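Local coordinates for sensory box/GGDEF family protein (Vibrio cholerae serotype O1, PDB 6EIB) that catalyses the condensation of two GTP molecules into cyclic di-GMP with its magnesium-dependent GGEEF domain and takes part in biofilm formation, at residues S32-D37 with E92-L97; L144-R149 with C156-S161. All blocks are in the same frame, centred on the assembly; numbering follows the deposited sequence.

Interaction 1: residues S32-D37 with E92-L97; sequences SCISID and ETAFHL
Ala94, on the helix 91-107, sets its methyl against Ser32 on the strand 31-38. CB of Ala94 lies 3.4 Å from CB of Ser32, which is tight for two carbons. The hydroxyl is close to the same methyl, with Ser32 OG 3.7 Å from Ala94 CB. Ile34 is the second strand residue in the contact. Its CG1 is anti to the carbonyl carbon (chi1 -55°), and the extended second torsion carries CD1 on toward the helix backbone. CD1 of Ile34 comes to 3.6 Å from the carbonyl O of Ala94, while Ile34 CG1 stays 4.3 Å from Ala94 CB. No hydrogen bond joins the two segments, and the three touching residues are all buried. Ser32 and Ile34 are two apart on the strand, so both bonds to CB point toward the helix. The intervening Cys33 points away and packs on Ile136 and Ser140 of the helix 133-148.

The buried hydroxyl of Ser32 is satisfied by a hydrogen bond to Thr89 O, just before the helix. The strand itself is held by backbone hydrogen bonds to Leu86 and Ile84 on one neighbour and to Ser124 and Gly122 on the other. Ala94 also touches Leu86 and Val123, so its methyl meets three adjacent strands. Asp37, at the far end of the segment, probably binds magnesium, as in related enzymes. This is helix-on-sheet packing in the alpha/beta core of the GGDEF domain, with the helix 91-107 lying against the central strand 31-38.

Interaction 2: residues L144-R149 with C156-S161; sequences LYKAKR and CIYRQS. With SO4 (sulfate ion), chain G.
Lys146 has CG anti to the backbone N (chi1 -172°), and a bend at its third torsion (chi3 -47°) brings the ammonium beside the chain that follows the strand 154-157. Cys156, in the conformer described, swings SG beside its own backbone N and toward the helix backbone. These groups lie where helix 133-148 returns to strand 154-157 in the beta-alpha-beta unit that also holds strand 119-125. In this conformer SG of Cys156 lies 3.6 Å from CA of Ala147 and 3.8 Å from CB of Ala147. A second conformer is modelled, so the sulfur's packing on the C-terminal part of the helix is tentative.

Lys146 NZ is 3.8 Å from the carbonyl O of Arg159, longer than a hydrogen bond. It also approaches the Tyr158 ring obliquely, with Lys146 NZ 3.9 Å from Tyr158 CD2. The Tyr158 side chain also touches Arg139, Gln142 and Ala143 of the same helix. Its hydroxyl points to a sulfate ion, probably from the crystallisation liquor. Arg138 and Gln142 also bind this ion. Gln160, poorly ordered, adds a weak bond from NE2 to sulfate O4. Tyr158 OH donates a 2.9 Å hydrogen bond to sulfate O1, which lies in the plane of the ring at its edge.

How the interactions relate
The centres of the two interactions are 12 Å apart, and both pack on one five-stranded mixed sheet of the GGDEF domain. Both segments of interaction 1 precede those of interaction 2 in sequence. In the sheet the strand 119-125 separates the strand 31-38 from the strand 154-157. Phe95, on helix 91-107 of interaction 1, packs on interaction 2, with Phe95 CE1 3.8 Å from the backbone N of Ile157. A second link is the weak, long ion pair from OD2 of Asp37, the probable magnesium ligand, to Lys148 NZ, 3.5 Å. The helix 133-148 runs from the edge-strand contact to near the probable metal site, where Leu144 also touches Asp37.

Interaction 1: residues S32-D37 with E92-L97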
ATOM      1  N   SER A  32      -9.614  -3.223  -5.884  1.00 23.28           N
ATOM      2  CA  SER A  32      -8.147  -3.202  -6.054  1.00 20.91           C
ATOM      3  C   SER A  32      -7.382  -3.222  -4.744  1.00 20.56           C
ATOM      4  O   SER A  32      -7.887  -2.838  -3.687  1.00 21.01           O
ATOM      5  CB  SER A  32      -7.723  -1.969  -6.869  1.00 22.36           C
ATOM      6  OG  SER A  32      -8.122  -2.070  -8.230  1.00 24.67           O
ATOM      7  N   CYS A  33      -6.127  -3.682  -4.822  1.00 19.41           N
ATOM      8  CA  CYS A  33      -5.355  -3.884  -3.634  1.00 19.95           C
ATOM      9  C   CYS A  33      -3.936  -3.405  -3.902  1.00 20.07           C
ATOM     10  O   CYS A  33      -3.346  -3.815  -4.890  1.00 19.95           O
ATOM     11  CB  CYS A  33      -5.373  -5.375  -3.274  1.00 18.92           C
ATOM     12  SG  CYS A  33      -4.454  -5.782  -1.810  1.00 23.79           S
ATOM     13  N   ILE A  34      -3.415  -2.525  -3.053  1.00 20.72           N
ATOM     14  CA  ILE A  34      -2.011  -2.059  -3.196  1.00 18.47           C
ATOM     15  C   ILE A  34      -1.216  -2.466  -1.994  1.00 18.38           C
ATOM     16  O   ILE A  34      -1.606  -2.158  -0.868  1.00 18.65           O
ATOM     17  CB  ILE A  34      -1.894  -0.519  -3.299  1.00 18.84           C
ATOM     18  CG1 ILE A  34      -2.758   0.032  -4.438  1.00 19.80           C
ATOM     19  CG2 ILE A  34      -0.398  -0.127  -3.511  1.00 17.95           C
ATOM     20  CD1 ILE A  34      -3.027   1.605  -4.327  1.00 17.87           C
ATOM     21  N   SER A  35      -0.089  -3.123  -2.229  1.00 18.82           N
ATOM     22  CA  SER A  35       0.840  -3.477  -1.176  1.00 19.80           C
ATOM     23  C   SER A  35       2.047  -2.582  -1.253  1.00 20.27           C
ATOM     24  O   SER A  35       2.610  -2.422  -2.327  1.00 21.77           O
ATOM     25  CB  SER A  35       1.310  -4.939  -1.308  1.00 20.44           C
ATOM     26  OG  SER A  35       0.217  -5.819  -1.158  1.00 20.12           O
ATOM     27  N   ILE A  36       2.420  -1.972  -0.142  1.00 20.61           N
ATOM     28  CA  ILE A  36       3.503  -0.994  -0.127  1.00 20.72           C
ATOM     29  C   ILE A  36       4.502  -1.391   0.904  1.00 22.04           C
ATOM     30  O   ILE A  36       4.119  -1.828   1.972  1.00 21.75           O
ATOM     31  CB  ILE A  36       2.973   0.430   0.169  1.00 22.86           C
ATOM     32  CG1 ILE A  36       2.223   0.955  -1.048  1.00 22.51           C
ATOM     33  CG2 ILE A  36       4.137   1.393   0.508  1.00 23.68           C
ATOM     34  CD1 ILE A  36       1.472   2.266  -0.792  1.00 24.05           C
ATOM     35  N   ASP A  37       5.793  -1.309   0.569  1.00 23.97           N
ATOM     36  CA  ASP A  37       6.820  -1.544   1.562  1.00 23.92           C
ATOM     37  C   ASP A  37       7.821  -0.396   1.468  1.00 21.18           C
ATOM     38  O   ASP A  37       8.298  -0.053   0.396  1.00 21.36           O
ATOM     39  CB  ASP A  37       7.497  -2.900   1.355  1.00 30.17           C
ATOM     40  CG  ASP A  37       8.325  -3.330   2.568  1.00 37.13           C
ATOM     41  OD1 ASP A  37       7.727  -3.629   3.632  1.00 41.67           O
ATOM     42  OD2 ASP A  37       9.557  -3.451   2.446  1.00 38.37           O
ATOM     43  N   GLU A  92      -5.958  -0.460 -12.984  1.00 32.01           N
ATOM     44  CA  GLU A  92      -5.154   0.645 -13.554  1.00 35.19           C
ATOM     45  C   GLU A  92      -5.250   1.930 -12.780  1.00 33.16           C
ATOM     46  O   GLU A  92      -4.258   2.643 -12.644  1.00 33.46           O
ATOM     47  CB  GLU A  92      -5.531   0.946 -15.012  1.00 40.81           C
ATOM     48  CG  GLU A  92      -4.893   0.036 -16.075  1.00 46.15           C
ATOM     49  CD  GLU A  92      -5.631  -1.287 -16.322  1.00 50.80           C
ATOM     50  OE1 GLU A  92      -6.667  -1.537 -15.690  1.00 51.64           O
ATOM     51  OE2 GLU A  92      -5.192  -2.073 -17.189  1.00 53.08           O
ATOM     52  N   THR A  93      -6.439   2.242 -12.289  1.00 32.44           N
ATOM     53  CA  THR A  93      -6.626   3.429 -11.467  1.00 31.65           C
ATOM     54  C   THR A  93      -5.795   3.258 -10.198  1.00 29.16           C
ATOM     55  O   THR A  93      -5.023   4.148  -9.827  1.00 29.09           O
ATOM     56  CB  THR A  93      -8.103   3.629 -11.127  1.00 32.10           C
ATOM     57  OG1 THR A  93      -8.857   3.716 -12.345  1.00 32.50           O
ATOM     58  CG2 THR A  93      -8.302   4.901 -10.302  1.00 33.09           C
ATOM     59  N   ALA A  94      -5.863   2.071  -9.595  1.00 25.64           N
ATOM     60  CA  ALA A  94      -5.078   1.791  -8.396  1.00 23.68           C
ATOM     61  C   ALA A  94      -3.576   1.910  -8.678  1.00 23.69           C
ATOM     62  O   ALA A  94      -2.834   2.414  -7.850  1.00 23.55           O
ATOM     63  CB  ALA A  94      -5.402   0.385  -7.849  1.00 21.88           C
ATOM     64  N   PHE A  95      -3.139   1.443  -9.840  1.00 23.93           N
ATOM     65  CA  PHE A  95      -1.744   1.519 -10.200  1.00 26.35           C
ATOM     66  C   PHE A  95      -1.310   2.990 -10.269  1.00 28.66           C
ATOM     67  O   PHE A  95      -0.280   3.384  -9.706  1.00 26.72           O
ATOM     68  CB  PHE A  95      -1.499   0.821 -11.530  1.00 28.64           C
ATOM     69  CG  PHE A  95      -0.065   0.852 -11.963  1.00 29.66           C
ATOM     70  CD1 PHE A  95       0.873  -0.019 -11.402  1.00 29.28           C
ATOM     71  CD2 PHE A  95       0.356   1.762 -12.913  1.00 31.79           C
ATOM     72  CE1 PHE A  95       2.217   0.032 -11.802  1.00 30.31           C
ATOM     73  CE2 PHE A  95       1.696   1.815 -13.325  1.00 32.05           C
ATOM     74  CZ  PHE A  95       2.621   0.953 -12.763  1.00 31.21           C
ATOM     75  N   HIS A  96      -2.131   3.799 -10.929  1.00 29.09           N
ATOM     76  CA  HIS A  96      -1.819   5.208 -11.028  1.00 32.55           C
ATOM     77  C   HIS A  96      -1.742   5.860  -9.649  1.00 30.35           C
ATOM     78  O   HIS A  96      -0.819   6.618  -9.372  1.00 30.94           O
ATOM     79  CB  HIS A  96      -2.860   5.921 -11.874  1.00 38.06           C
ATOM     80  CG  HIS A  96      -2.808   5.557 -13.322  1.00 43.83           C
ATOM     81  ND1 HIS A  96      -1.628   5.250 -13.966  1.00 46.49           N
ATOM     82  CD2 HIS A  96      -3.780   5.501 -14.267  1.00 47.16           C
ATOM     83  CE1 HIS A  96      -1.879   4.994 -15.241  1.00 48.69           C
ATOM     84  NE2 HIS A  96      -3.176   5.146 -15.450  1.00 49.12           N
ATOM     85  N   LEU A  97      -2.676   5.530  -8.766  1.00 27.98           N
ATOM     86  CA  LEU A  97      -2.623   6.037  -7.406  1.00 27.30           C
ATOM     87  C   LEU A  97      -1.357   5.576  -6.705  1.00 26.57           C
ATOM     88  O   LEU A  97      -0.686   6.347  -5.994  1.00 26.44           O
ATOM     89  CB  LEU A  97      -3.838   5.582  -6.620  1.00 28.00           C
ATOM     90  CG  LEU A  97      -5.144   6.161  -7.157  1.00 32.17           C
ATOM     91  CD1 LEU A  97      -6.310   5.510  -6.429  1.00 31.91           C
ATOM     92  CD2 LEU A  97      -5.171   7.713  -7.057  1.00 30.22           C
TER

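Interaction 2: residues L144-R149 with C156-S161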
ATOM      1  N   LEU A 144       4.684  -6.683  -5.617  1.00 18.01           N
ATOM      2  CA  LEU A 144       5.574  -5.874  -4.794  1.00 17.04           C
ATOM      3  C   LEU A 144       7.005  -6.408  -4.833  1.00 19.63           C
ATOM      4  O   LEU A 144       7.972  -5.678  -5.115  1.00 19.92           O
ATOM      5  CB  LEU A 144       5.036  -5.841  -3.350  1.00 15.58           C
ATOM      6  CG  LEU A 144       5.947  -5.308  -2.232  1.00 16.63           C
ATOM      7  CD1 LEU A 144       6.371  -3.814  -2.443  1.00 18.66           C
ATOM      8  CD2 LEU A 144       5.207  -5.396  -0.890  1.00 17.66           C
ATOM      9  N   TYR A 145       7.156  -7.714  -4.625  1.00 19.96           N
ATOM     10  CA  TYR A 145       8.493  -8.295  -4.640  1.00 18.84           C
ATOM     11  C   TYR A 145       9.097  -8.293  -6.039  1.00 20.62           C
ATOM     12  O   TYR A 145      10.339  -8.230  -6.197  1.00 21.62           O
ATOM     13  CB  TYR A 145       8.478  -9.699  -3.956  1.00 31.35           C
ATOM     14  CG  TYR A 145       8.516  -9.473  -2.447  1.00 31.62           C
ATOM     15  CD1 TYR A 145       7.382  -9.041  -1.763  1.00 30.34           C
ATOM     16  CD2 TYR A 145       9.722  -9.587  -1.725  1.00 33.05           C
ATOM     17  CE1 TYR A 145       7.407  -8.757  -0.416  1.00 30.54           C
ATOM     18  CE2 TYR A 145       9.763  -9.312  -0.346  1.00 33.62           C
ATOM     19  CZ  TYR A 145       8.600  -8.887   0.298  1.00 33.25           C
ATOM     20  OH  TYR A 145       8.581  -8.596   1.661  1.00 34.10           O
ATOM     21  N   LYS A 146       8.252  -8.360  -7.057  1.00 18.37           N
ATOM     22  CA  LYS A 146       8.742  -8.230  -8.428  1.00 23.13           C
ATOM     23  C   LYS A 146       9.307  -6.797  -8.618  1.00 25.68           C
ATOM     24  O   LYS A 146      10.398  -6.599  -9.181  1.00 25.94           O
ATOM     25  CB  LYS A 146       7.601  -8.538  -9.393  1.00 26.56           C
ATOM     26  CG  LYS A 146       7.909  -8.648 -10.877  1.00 29.31           C
ATOM     27  CD  LYS A 146       6.581  -8.832 -11.670  1.00 61.74           C
ATOM     28  CE  LYS A 146       5.653  -9.918 -11.042  1.00 63.52           C
ATOM     29  NZ  LYS A 146       4.191  -9.907 -11.511  1.00 62.32           N
ATOM     30  N   ALA A 147       8.574  -5.805  -8.112  1.00 24.89           N
ATOM     31  CA  ALA A 147       9.035  -4.413  -8.169  1.00 24.64           C
ATOM     32  C   ALA A 147      10.407  -4.252  -7.498  1.00 26.33           C
ATOM     33  O   ALA A 147      11.331  -3.642  -8.041  1.00 27.24           O
ATOM     34  CB  ALA A 147       7.997  -3.495  -7.506  1.00 24.84           C
ATOM     35  N   LYS A 148      10.535  -4.829  -6.312  1.00 27.06           N
ATOM     36  CA  LYS A 148      11.765  -4.761  -5.519  1.00 27.97           C
ATOM     37  C   LYS A 148      12.986  -5.383  -6.209  1.00 28.30           C
ATOM     38  O   LYS A 148      14.123  -5.046  -5.871  1.00 30.60           O
ATOM     39  CB  LYS A 148      11.515  -5.421  -4.168  1.00 28.96           C
ATOM     40  CG  LYS A 148      10.562  -4.640  -3.297  1.00 29.39           C
ATOM     41  CD  LYS A 148      10.203  -5.438  -2.030  1.00 32.84           C
ATOM     42  CE  LYS A 148      11.358  -5.529  -1.062  1.00 35.70           C
ATOM     43  NZ  LYS A 148      11.500  -4.214  -0.387  1.00 37.32           N
ATOM     44  N   ARG A 149      12.779  -6.284  -7.170  1.00 27.23           N
ATOM     45  CA  ARG A 149      13.910  -6.902  -7.860  1.00 30.00           C
ATOM     46  C   ARG A 149      14.741  -5.867  -8.627  1.00 30.70           C
ATOM     47  O   ARG A 149      15.913  -6.128  -8.945  1.00 29.49           O
ATOM     48  CB  ARG A 149      13.457  -7.974  -8.864  1.00 32.29           C
ATOM     49  CG  ARG A 149      12.815  -9.212  -8.304  1.00 34.93           C
ATOM     50  CD  ARG A 149      13.549  -9.830  -7.164  1.00 38.40           C
ATOM     51  NE  ARG A 149      14.605 -10.723  -7.616  1.00 42.90           N
ATOM     52  CZ  ARG A 149      15.437 -11.390  -6.813  1.00 43.75           C
ATOM     53  NH1 ARG A 149      15.349 -11.284  -5.492  1.00 42.69           N
ATOM     54  NH2 ARG A 149      16.371 -12.153  -7.342  1.00 45.35           N
ATOM     55  N   CYS A 156       4.889  -2.083  -9.481  1.00 24.45           N
ATOM     56  CA  CYS A 156       4.545  -3.120 -10.451  0.56 24.04           C
ATOM     57  C   CYS A 156       3.081  -3.529 -10.344  1.00 23.88           C
ATOM     58  O   CYS A 156       2.531  -3.644  -9.257  1.00 21.41           O
ATOM     59  CB  CYS A 156       5.423  -4.366 -10.269  0.56 23.88           C
ATOM     60  SG  CYS A 156       7.013  -4.277 -11.114  0.56 28.86           S
ATOM     61  N   ILE A 157       2.453  -3.767 -11.486  1.00 25.43           N
ATOM     62  CA  ILE A 157       1.119  -4.360 -11.469  1.00 27.11           C
ATOM     63  C   ILE A 157       1.259  -5.873 -11.697  1.00 28.20           C
ATOM     64  O   ILE A 157       2.090  -6.313 -12.494  1.00 27.92           O
ATOM     65  CB  ILE A 157       0.226  -3.727 -12.520  1.00 30.34           C
ATOM     66  CG1 ILE A 157      -1.212  -4.218 -12.397  1.00 31.22           C
ATOM     67  CG2 ILE A 157       0.741  -4.018 -13.891  1.00 33.45           C
ATOM     68  CD1 ILE A 157      -2.122  -3.363 -13.248  1.00 34.29           C
ATOM     69  N   TYR A 158       0.512  -6.684 -10.965  1.00 30.30           N
ATOM     70  CA  TYR A 158       0.615  -8.129 -11.212  1.00 33.62           C
ATOM     71  C   TYR A 158       0.064  -8.547 -12.560  1.00 38.60           C
ATOM     72  O   TYR A 158      -1.056  -8.197 -12.908  1.00 40.64           O
ATOM     73  CB  TYR A 158      -0.097  -8.923 -10.124  1.00 33.02           C
ATOM     74  CG  TYR A 158      -0.043 -10.414 -10.363  1.00 34.65           C
ATOM     75  CD1 TYR A 158      -1.022 -11.048 -11.143  1.00 35.52           C
ATOM     76  CD2 TYR A 158       0.970 -11.186  -9.831  1.00 35.81           C
ATOM     77  CE1 TYR A 158      -0.989 -12.403 -11.380  1.00 36.78           C
ATOM     78  CE2 TYR A 158       1.012 -12.555 -10.060  1.00 36.96           C
ATOM     79  CZ  TYR A 158       0.029 -13.152 -10.837  1.00 38.12           C
ATOM     80  OH  TYR A 158       0.053 -14.510 -11.073  1.00 40.24           O
ATOM     81  N   ARG A 159       0.842  -9.346 -13.277  1.00 42.26           N
ATOM     82  CA  ARG A 159       0.404 -10.033 -14.487  1.00 48.39           C
ATOM     83  C   ARG A 159       0.819 -11.503 -14.407  1.00 52.50           C
ATOM     84  O   ARG A 159       1.851 -11.842 -13.825  1.00 51.54           O
ATOM     85  CB  ARG A 159       0.962  -9.384 -15.757  1.00 51.03           C
ATOM     86  CG  ARG A 159       0.425  -8.000 -16.035  1.00 52.52           C
ATOM     87  CD  ARG A 159      -1.100  -8.029 -16.060  1.00 53.91           C
ATOM     88  NE  ARG A 159      -1.675  -6.702 -16.273  1.00 55.23           N
ATOM     89  CZ  ARG A 159      -2.956  -6.391 -16.079  1.00 55.19           C
ATOM     90  NH1 ARG A 159      -3.821  -7.312 -15.657  1.00 54.06           N
ATOM     91  NH2 ARG A 159      -3.369  -5.147 -16.304  1.00 56.11           N
ATOM     92  N   GLN A 160       0.020 -12.358 -15.030  1.00 57.16           N
ATOM     93  CA  GLN A 160       0.270 -13.791 -15.059  1.00 61.72           C
ATOM     94  C   GLN A 160       1.177 -14.104 -16.236  1.00 66.37           C
ATOM     95  O   GLN A 160       1.698 -15.211 -16.357  1.00 68.56           O
ATOM     96  CB  GLN A 160      -1.064 -14.544 -15.190  1.00 63.45           C
ATOM     97  CG  GLN A 160      -1.001 -16.065 -15.130  1.00 65.56           C
ATOM     98  CD  GLN A 160      -0.713 -16.575 -13.738  1.00 65.95           C
ATOM     99  OE1 GLN A 160       0.446 -16.695 -13.346  1.00 66.46           O
ATOM    100  NE2 GLN A 160      -1.767 -16.862 -12.975  1.00 66.04           N
ATOM    101  N   SER A 161       1.410 -13.097 -17.073  1.00 68.41           N
ATOM    102  CA  SER A 161       2.321 -13.223 -18.206  1.00 71.76           C
ATOM    103  C   SER A 161       3.776 -13.445 -17.768  1.00 72.91           C
ATOM    104  O   SER A 161       4.102 -13.425 -16.571  1.00 71.70           O
ATOM    105  CB  SER A 161       2.228 -11.982 -19.089  1.00 72.50           C
ATOM    106  OG  SER A 161       3.021 -10.934 -18.562  1.00 71.69           O
TER
HETATM  107  S   SO4 G 203       1.634 -17.568 -10.490  1.00 90.43           S
HETATM  108  O1  SO4 G 203       1.688 -16.424  -9.592  1.00 90.64           O
HETATM  109  O2  SO4 G 203       2.428 -17.268 -11.676  1.00 90.62           O
HETATM  110  O3  SO4 G 203       2.214 -18.738  -9.830  1.00 90.69           O
HETATM  111  O4  SO4 G 203       0.243 -17.813 -10.855  1.00 89.93           O